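Local coordinates for A223 penton protein C-terminal domain-containing protein (Sulfolobus turreted icosahedral virus 1, PDB 6BO3) that forms part of the turret of an icosahedral archaeal virus capsid, probably as a penton protein, though its detailed role is uncharacterised, at residues I163-N168 against T192-I197; S144-S149 against S213-I218; N34-I39 against I94-V99. The protein carries 1 engineered substitution. All coordinates share one frame; numbering follows the deposited sequence.

Contact 1. Residues I163-N168 against T192-I197; sequences IISITN and TGENKI
I164 and I166 pair with N195 and G193 through antiparallel backbone hydrogen bonds, joining strand 160-167 to strand 193-199 at one border of a four-stranded sheet in the second jelly-roll domain. I164 N gives a hydrogen bond to N195 O (2.9 Å), and I166 N gives one to G193 O (2.9 Å). The return bond from G193 N to I166 O is 2.8 Å long and almost straight. I164 O accepts twice: N195 N comes from above one face of its carbonyl plane, and N195 ND2 comes from the other face. The side-chain bond, ND2 to I164 O at 2.9 Å, has an angle of 170° at hydrogen, with the acceptor lying close to the amide plane. With CG placed beside its own backbone N (chi1 -55°), N195 lays its amide back along its own strand, so that ND2 points across to I164 O while OD1 accepts from Q191 N. Asparagine suits the site because one short amide serves two backbones. G193 has a positive phi of 103°, at which a side chain would press on the preceding carbonyl oxygen. On the face carrying I163 and K196, the aliphatic part of the lysine runs alongside the isoleucine, CE lying 3.6 Å from I163 CD1. On the other face the terminal methyls meet, I164 CD1 to I197 CD1 at 3.6 Å. Those branched side chains turn toward the second sheet, where I164 packs on I177 and L190, I166 on I174, and I197 on F188; strand 213-222 adjoins strand 160-167 on its far side.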
loop_
_atom_site.group_PDB
_atom_site.type_symbol
_atom_site.label_atom_id
_atom_site.label_comp_id
_atom_site.label_asym_id
_atom_site.label_seq_id
_atom_site.Cartn_x
_atom_site.Cartn_y
_atom_site.Cartn_z
ATOM N N ILE A 163 -8.824 2.098 -14.023
ATOM C CA ILE A 163 -7.597 2.083 -14.810
ATOM C C ILE A 163 -7.880 1.340 -16.122
ATOM O O ILE A 163 -8.255 0.154 -16.121
ATOM C CB ILE A 163 -6.438 1.407 -14.019
ATOM C CG1 ILE A 163 -6.287 2.041 -12.622
ATOM C CG2 ILE A 163 -5.145 1.395 -14.830
ATOM C CD1 ILE A 163 -5.219 3.112 -12.491
ATOM N N ILE A 164 -7.735 2.052 -17.241
ATOM C CA ILE A 164 -7.795 1.451 -18.573
ATOM C C ILE A 164 -6.394 1.530 -19.191
ATOM O O ILE A 164 -5.952 2.621 -19.568
ATOM C CB ILE A 164 -8.825 2.186 -19.467
ATOM C CG1 ILE A 164 -10.207 2.225 -18.805
ATOM C CG2 ILE A 164 -8.947 1.566 -20.842
ATOM C CD1 ILE A 164 -10.680 3.628 -18.512
ATOM N N SER A 165 -5.699 0.394 -19.288
ATOM C CA SER A 165 -4.349 0.341 -19.896
ATOM C C SER A 165 -4.513 -0.143 -21.338
ATOM O O SER A 165 -5.078 -1.210 -21.585
ATOM C CB SER A 165 -3.404 -0.572 -19.084
ATOM O OG SER A 165 -2.282 -1.034 -19.817
ATOM N N ILE A 166 -4.063 0.673 -22.286
ATOM C CA ILE A 166 -4.154 0.352 -23.700
ATOM C C ILE A 166 -2.730 0.300 -24.235
ATOM O O ILE A 166 -2.013 1.294 -24.190
ATOM C CB ILE A 166 -5.003 1.390 -24.464
ATOM C CG1 ILE A 166 -6.384 1.542 -23.811
ATOM C CG2 ILE A 166 -5.068 1.044 -25.946
ATOM C CD1 ILE A 166 -7.229 0.279 -23.813
ATOM N N THR A 167 -2.295 -0.869 -24.705
ATOM C CA THR A 167 -0.956 -0.978 -25.290
ATOM C C THR A 167 -1.019 -0.932 -26.837
ATOM O O THR A 167 -1.720 -1.709 -27.497
ATOM C CB THR A 167 -0.194 -2.234 -24.793
ATOM O OG1 THR A 167 -0.095 -2.217 -23.355
ATOM C CG2 THR A 167 1.205 -2.300 -25.416
ATOM N N ASN A 168 -0.295 -0.004 -27.431
ATOM C CA ASN A 168 -0.299 0.059 -28.889
ATOM C C ASN A 168 1.024 0.589 -29.381
ATOM O O ASN A 168 1.757 1.205 -28.619
ATOM C CB ASN A 168 -1.474 0.915 -29.368
ATOM C CG ASN A 168 -1.815 0.679 -30.827
ATOM O OD1 ASN A 168 -1.258 1.324 -31.695
ATOM N ND2 ASN A 168 -2.733 -0.246 -31.098
ATOM N N THR A 192 -2.985 5.893 -25.467
ATOM C CA THR A 192 -2.121 4.732 -25.269
ATOM C C THR A 192 -1.454 4.891 -23.896
ATOM O O THR A 192 -1.113 5.996 -23.479
ATOM C CB THR A 192 -1.060 4.558 -26.386
ATOM O OG1 THR A 192 -0.176 5.678 -26.393
ATOM C CG2 THR A 192 -1.708 4.417 -27.763
ATOM N N GLY A 193 -1.309 3.786 -23.183
ATOM C CA GLY A 193 -0.763 3.798 -21.829
ATOM C C GLY A 193 -1.879 3.658 -20.807
ATOM O O GLY A 193 -2.951 3.115 -21.100
ATOM N N GLU A 194 -1.641 4.206 -19.626
ATOM C CA GLU A 194 -2.568 4.087 -18.503
ATOM C C GLU A 194 -3.505 5.284 -18.453
ATOM O O GLU A 194 -3.055 6.422 -18.398
ATOM C CB GLU A 194 -1.820 3.918 -17.168
ATOM C CG GLU A 194 -0.298 4.065 -17.214
ATOM C CD GLU A 194 0.386 2.907 -17.924
ATOM O OE1 GLU A 194 1.069 3.112 -18.948
ATOM O OE2 GLU A 194 0.224 1.776 -17.459
ATOM N N ASN A 195 -4.811 5.029 -18.486
ATOM C CA ASN A 195 -5.796 6.084 -18.324
ATOM C C ASN A 195 -6.460 5.890 -16.983
ATOM O O ASN A 195 -6.977 4.792 -16.698
ATOM C CB ASN A 195 -6.838 6.048 -19.434
ATOM C CG ASN A 195 -6.221 6.104 -20.812
ATOM O OD1 ASN A 195 -6.116 7.177 -21.401
ATOM N ND2 ASN A 195 -5.797 4.952 -21.333
ATOM N N LYS A 196 -6.448 6.940 -16.164
ATOM C CA LYS A 196 -6.912 6.835 -14.781
ATOM C C LYS A 196 -8.075 7.784 -14.532
ATOM O O LYS A 196 -7.940 8.990 -14.633
ATOM C CB LYS A 196 -5.770 7.090 -13.794
ATOM C CG LYS A 196 -6.156 6.735 -12.359
ATOM C CD LYS A 196 -5.078 7.103 -11.349
ATOM C CE LYS A 196 -3.784 6.348 -11.603
ATOM N NZ LYS A 196 -3.121 5.950 -10.331
ATOM N N ILE A 197 -9.236 7.220 -14.229
ATOM C CA ILE A 197 -10.463 8.007 -14.111
ATOM C C ILE A 197 -11.109 7.773 -12.743
ATOM O O ILE A 197 -11.402 6.624 -12.401
ATOM C CB ILE A 197 -11.495 7.616 -15.197
ATOM C CG1 ILE A 197 -10.923 7.767 -16.620
ATOM C CG2 ILE A 197 -12.763 8.435 -15.022
ATOM C CD1 ILE A 197 -11.676 6.988 -17.689
#

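Contact 2. Residues S144-S149 against S213-I218; sequences SGFGTS and SSAILI
I216 N donates to G145 O at 2.9 Å, the shortest polar bond of this antiparallel pairing between strands 138-146 and 213-222. G145 N returns a bond to I216 O (3.1 Å), closing one hydrogen-bonded pair. G147 and S214 form the next, but more loosely: S214 N reaches G147 O at 3.1 Å, whereas the bond from G147 N to S214 O is bent to 136° at hydrogen. That weakening comes where segment 144-149 turns its corner at G147 and T148, and T148 already pairs through its backbone with L210 of the other sheet. On the outer face the contact is carried by F146. Its CG stands anti to the backbone N (chi1 -156°), which carries the ring across to the neighbouring strand, where it lies flat on the peptide joining S214 to A215. A215 N sits 3.5 Å above the ring plane, over its centre, while S214 C lies nearer the rim on the same face. The A215 methyl meets the ring at CE1 (3.7 Å), and S213 OG stands at the edge, in plane, 3.4 Å from CD2. A small alanine suits the spot, since the ring can settle close to the backbone beneath it. On the reverse face, I216 sends CD1 to within 3.7 Å of G147 O, packing against the backbone of that glycine. At the corner, T148 CG2 packs on S213. The chemistry implies a pairing carried by main-chain bonds, with an exposed aromatic roof on one face and a buried aliphatic floor on the other.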
loop_
_atom_site.group_PDB
_atom_site.type_symbol
_atom_site.label_atom_id
_atom_site.label_comp_id
_atom_site.label_asym_id
_atom_site.label_seq_id
_atom_site.Cartn_x
_atom_site.Cartn_y
_atom_site.Cartn_z
ATOM N N SER A 144 -9.820 -8.183 -19.411
ATOM C CA SER A 144 -8.583 -8.460 -20.143
ATOM C C SER A 144 -8.952 -8.891 -21.570
ATOM O O SER A 144 -9.889 -9.682 -21.787
ATOM C CB SER A 144 -7.792 -9.571 -19.426
ATOM O OG SER A 144 -6.690 -10.041 -20.179
ATOM N N GLY A 145 -8.223 -8.371 -22.549
ATOM C CA GLY A 145 -8.416 -8.786 -23.909
ATOM C C GLY A 145 -7.442 -8.081 -24.811
ATOM O O GLY A 145 -6.531 -7.371 -24.342
ATOM N N PHE A 146 -7.634 -8.300 -26.101
ATOM C CA PHE A 146 -6.802 -7.710 -27.143
ATOM C C PHE A 146 -7.764 -7.545 -28.322
ATOM O O PHE A 146 -8.235 -8.520 -28.926
ATOM C CB PHE A 146 -5.597 -8.613 -27.447
ATOM C CG PHE A 146 -4.399 -7.904 -28.052
ATOM C CD1 PHE A 146 -3.140 -8.010 -27.454
ATOM C CD2 PHE A 146 -4.513 -7.152 -29.224
ATOM C CE1 PHE A 146 -2.026 -7.392 -28.002
ATOM C CE2 PHE A 146 -3.405 -6.530 -29.777
ATOM C CZ PHE A 146 -2.158 -6.649 -29.169
ATOM N N GLY A 147 -8.135 -6.301 -28.567
ATOM C CA GLY A 147 -8.967 -5.957 -29.697
ATOM C C GLY A 147 -9.226 -4.463 -29.746
ATOM O O GLY A 147 -8.368 -3.661 -29.378
ATOM N N THR A 148 -10.425 -4.105 -30.196
ATOM C CA THR A 148 -10.810 -2.716 -30.480
ATOM C C THR A 148 -12.122 -2.267 -29.784
ATOM O O THR A 148 -12.553 -1.127 -29.960
ATOM C CB THR A 148 -10.974 -2.508 -32.003
ATOM O OG1 THR A 148 -12.013 -3.367 -32.488
ATOM C CG2 THR A 148 -9.681 -2.790 -32.754
ATOM N N SER A 149 -12.763 -3.169 -29.035
ATOM C CA SER A 149 -13.981 -2.865 -28.272
ATOM C C SER A 149 -14.209 -3.888 -27.151
ATOM O O SER A 149 -13.479 -4.868 -27.019
ATOM C CB SER A 149 -15.220 -2.788 -29.181
ATOM O OG SER A 149 -15.556 -4.049 -29.730
ATOM N N SER A 213 -6.248 -2.479 -33.055
ATOM C CA SER A 213 -6.189 -3.552 -32.085
ATOM C C SER A 213 -5.016 -3.396 -31.097
ATOM O O SER A 213 -3.863 -3.221 -31.497
ATOM C CB SER A 213 -6.134 -4.902 -32.790
ATOM O OG SER A 213 -6.232 -5.931 -31.832
ATOM N N SER A 214 -5.346 -3.492 -29.810
ATOM C CA SER A 214 -4.452 -3.146 -28.706
ATOM C C SER A 214 -4.613 -4.111 -27.537
ATOM O O SER A 214 -5.719 -4.610 -27.320
ATOM C CB SER A 214 -4.831 -1.765 -28.189
ATOM O OG SER A 214 -4.889 -0.798 -29.223
ATOM N N ALA A 215 -3.549 -4.332 -26.760
ATOM C CA ALA A 215 -3.693 -5.024 -25.459
ATOM C C ALA A 215 -4.452 -4.120 -24.482
ATOM O O ALA A 215 -4.022 -2.989 -24.193
ATOM C CB ALA A 215 -2.342 -5.420 -24.866
ATOM N N ILE A 216 -5.560 -4.659 -23.966
ATOM C CA ILE A 216 -6.489 -3.969 -23.074
ATOM C C ILE A 216 -6.499 -4.628 -21.703
ATOM O O ILE A 216 -6.703 -5.847 -21.571
ATOM C CB ILE A 216 -7.941 -4.049 -23.592
ATOM C CG1 ILE A 216 -8.062 -3.394 -24.971
ATOM C CG2 ILE A 216 -8.904 -3.416 -22.597
ATOM C CD1 ILE A 216 -9.184 -3.974 -25.798
ATOM N N LEU A 217 -6.318 -3.812 -20.679
ATOM C CA LEU A 217 -6.428 -4.265 -19.314
ATOM C C LEU A 217 -7.123 -3.178 -18.535
ATOM O O LEU A 217 -6.631 -2.043 -18.462
ATOM C CB LEU A 217 -5.065 -4.573 -18.705
ATOM C CG LEU A 217 -5.093 -5.243 -17.332
ATOM C CD1 LEU A 217 -5.736 -6.624 -17.367
ATOM C CD2 LEU A 217 -3.662 -5.337 -16.840
ATOM N N ILE A 218 -8.283 -3.544 -17.998
ATOM C CA ILE A 218 -9.162 -2.655 -17.259
ATOM C C ILE A 218 -9.376 -3.227 -15.858
ATOM O O ILE A 218 -9.750 -4.396 -15.686
ATOM C CB ILE A 218 -10.527 -2.485 -17.975
ATOM C CG1 ILE A 218 -10.327 -2.076 -19.455
ATOM C CG2 ILE A 218 -11.407 -1.486 -17.219
ATOM C CD1 ILE A 218 -11.613 -1.863 -20.236
#

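Contact 3. Residues N34-I39 against I94-V99; sequences NVFFEI and IAEIIV
Backbone hydrogen bonds carry the pairing: V35 N to V99 O and F37 N to I97 O are both 2.7 Å, and each is answered by a return bond, from V99 N to V35 O and from I97 N to F37 O. A fifth, I39 N to A95 O at 2.8 Å, reaches its acceptor from well above the carbonyl plane, as the chain leaves the strand. Apolar contacts fall on both faces. The side chains of I98 and F36 run side by side, I98 CG2 coming obliquely to within 3.7 Å of F36 CD1, whereas on the inner face V35 meets V99, and I39 CD1 touches I97 CD1 (3.9 Å). Branched aliphatics fit here because they hold an extended backbone and fill the core with F37, which packs against V22, Y26 and L115 of the facing sheet. Polar groups keep to the F36 face: E96 is stretched out, CG anti to the backbone N (chi1 -177°), bringing OE1 to 3.3 Å from F36 CB, its carboxylate plane turned 85° from the ring. A95 and E96 together oppose L62, a classic beta bulge. With 34-38 beside 96-101, then 57-62 and 78-81, this is the C-H strand pair of a viral jelly roll.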
loop_
_atom_site.group_PDB
_atom_site.type_symbol
_atom_site.label_atom_id
_atom_site.label_comp_id
_atom_site.label_asym_id
_atom_site.label_seq_id
_atom_site.Cartn_x
_atom_site.Cartn_y
_atom_site.Cartn_z
ATOM N N ASN A 34 3.596 -7.154 24.859
ATOM C CA ASN A 34 4.974 -6.693 24.643
ATOM C C ASN A 34 5.692 -7.555 23.609
ATOM O O ASN A 34 5.519 -8.776 23.571
ATOM C CB ASN A 34 5.769 -6.724 25.964
ATOM C CG ASN A 34 5.066 -6.014 27.120
ATOM O OD1 ASN A 34 4.561 -4.902 26.983
ATOM N ND2 ASN A 34 5.069 -6.649 28.279
ATOM N N VAL A 35 6.501 -6.924 22.764
ATOM C CA VAL A 35 7.447 -7.642 21.943
ATOM C C VAL A 35 8.800 -6.970 22.126
ATOM O O VAL A 35 8.911 -5.729 22.046
ATOM C CB VAL A 35 7.054 -7.684 20.459
ATOM C CG1 VAL A 35 8.086 -8.484 19.673
ATOM C CG2 VAL A 35 5.667 -8.296 20.286
ATOM N N PHE A 36 9.802 -7.784 22.444
ATOM C CA PHE A 36 11.164 -7.292 22.625
ATOM C C PHE A 36 12.002 -7.817 21.457
ATOM O O PHE A 36 12.233 -9.012 21.344
ATOM C CB PHE A 36 11.806 -7.771 23.943
ATOM C CG PHE A 36 11.080 -7.363 25.227
ATOM C CD1 PHE A 36 10.050 -6.428 25.255
ATOM C CD2 PHE A 36 11.489 -7.914 26.436
ATOM C CE1 PHE A 36 9.435 -6.082 26.449
ATOM C CE2 PHE A 36 10.873 -7.579 27.633
ATOM C CZ PHE A 36 9.846 -6.655 27.639
ATOM N N PHE A 37 12.482 -6.928 20.587
ATOM C CA PHE A 37 13.353 -7.363 19.521
ATOM C C PHE A 37 14.811 -6.956 19.712
ATOM O O PHE A 37 15.147 -5.762 19.756
ATOM C CB PHE A 37 12.839 -6.895 18.166
ATOM C CG PHE A 37 13.426 -7.667 17.040
ATOM C CD1 PHE A 37 14.652 -7.304 16.508
ATOM C CD2 PHE A 37 12.804 -8.817 16.574
ATOM C CE1 PHE A 37 15.220 -8.038 15.489
ATOM C CE2 PHE A 37 13.368 -9.556 15.558
ATOM C CZ PHE A 37 14.577 -9.167 15.012
ATOM N N GLU A 38 15.688 -7.947 19.822
ATOM C CA GLU A 38 17.114 -7.658 19.963
ATOM C C GLU A 38 17.779 -7.423 18.609
ATOM O O GLU A 38 17.811 -8.314 17.756
ATOM C CB GLU A 38 17.860 -8.743 20.738
ATOM C CG GLU A 38 19.272 -8.299 21.165
ATOM C CD GLU A 38 20.219 -9.443 21.514
ATOM O OE1 GLU A 38 21.033 -9.269 22.442
ATOM O OE2 GLU A 38 20.192 -10.509 20.862
ATOM N N ILE A 39 18.295 -6.207 18.421
ATOM C CA ILE A 39 19.085 -5.846 17.233
ATOM C C ILE A 39 20.585 -6.123 17.482
ATOM O O ILE A 39 21.311 -6.543 16.563
ATOM C CB ILE A 39 18.898 -4.352 16.830
ATOM C CG1 ILE A 39 17.420 -3.976 16.582
ATOM C CG2 ILE A 39 19.747 -4.028 15.612
ATOM C CD1 ILE A 39 16.735 -4.717 15.450
ATOM N N ILE A 94 20.487 0.995 16.839
ATOM C CA ILE A 94 19.523 0.553 17.833
ATOM C C ILE A 94 20.075 -0.763 18.310
ATOM O O ILE A 94 20.565 -1.531 17.490
ATOM C CB ILE A 94 18.139 0.247 17.214
ATOM C CG1 ILE A 94 17.512 1.484 16.592
ATOM C CG2 ILE A 94 17.198 -0.332 18.262
ATOM C CD1 ILE A 94 16.284 1.174 15.762
ATOM N N ALA A 95 20.013 -1.008 19.617
ATOM C CA ALA A 95 20.308 -2.330 20.165
ATOM C C ALA A 95 19.050 -3.167 20.425
ATOM O O ALA A 95 19.129 -4.384 20.419
ATOM C CB ALA A 95 21.122 -2.205 21.437
ATOM N N GLU A 96 17.920 -2.515 20.682
ATOM C CA GLU A 96 16.651 -3.201 20.972
ATOM C C GLU A 96 15.479 -2.321 20.553
ATOM O O GLU A 96 15.545 -1.096 20.718
ATOM C CB GLU A 96 16.535 -3.587 22.462
ATOM C CG GLU A 96 15.265 -4.365 22.788
ATOM C CD GLU A 96 15.133 -4.810 24.239
ATOM O OE1 GLU A 96 14.280 -5.688 24.493
ATOM O OE2 GLU A 96 15.850 -4.296 25.128
ATOM N N ILE A 97 14.455 -2.946 19.959
ATOM C CA ILE A 97 13.161 -2.327 19.684
ATOM C C ILE A 97 12.141 -3.000 20.613
ATOM O O ILE A 97 12.006 -4.244 20.619
ATOM C CB ILE A 97 12.704 -2.486 18.201
ATOM C CG1 ILE A 97 13.708 -1.881 17.212
ATOM C CG2 ILE A 97 11.339 -1.845 17.979
ATOM C CD1 ILE A 97 13.608 -2.473 15.814
ATOM N N ILE A 98 11.459 -2.197 21.418
ATOM C CA ILE A 98 10.397 -2.697 22.296
ATOM C C ILE A 98 9.070 -2.183 21.747
ATOM O O ILE A 98 8.900 -0.980 21.499
ATOM C CB ILE A 98 10.613 -2.300 23.776
ATOM C CG1 ILE A 98 11.969 -2.830 24.273
ATOM C CG2 ILE A 98 9.472 -2.823 24.658
ATOM C CD1 ILE A 98 12.415 -2.265 25.605
ATOM N N VAL A 99 8.144 -3.106 21.519
ATOM C CA VAL A 99 6.786 -2.754 21.117
ATOM C C VAL A 99 5.819 -3.113 22.239
ATOM O O VAL A 99 5.843 -4.258 22.716
ATOM C CB VAL A 99 6.361 -3.520 19.862
ATOM C CG1 VAL A 99 4.889 -3.277 19.561
ATOM C CG2 VAL A 99 7.231 -3.151 18.663
#

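Overall arrangement
Contacts 1 and 2 belong to one sheet of the second jelly roll, their centres about 10 Å apart. Strands 160-167 and 213-222 are neighbours there, with probable hydrogen bonds from S165 N to L217 O (2.7 Å) and from T167 N to A215 O (2.8 Å), so the two contacts run on from each other across four strands, ordered B-I-D-G in jelly-roll terms. Along the chain, contact 1 is nested within the loop that contact 2 closes. Contact 3 closes earlier, in the first jelly roll, its centre about 45 Å from that of contact 1 and 51 Å from that of contact 2. The three thus mark two separate sandwiches, one on each side of the chain's centre.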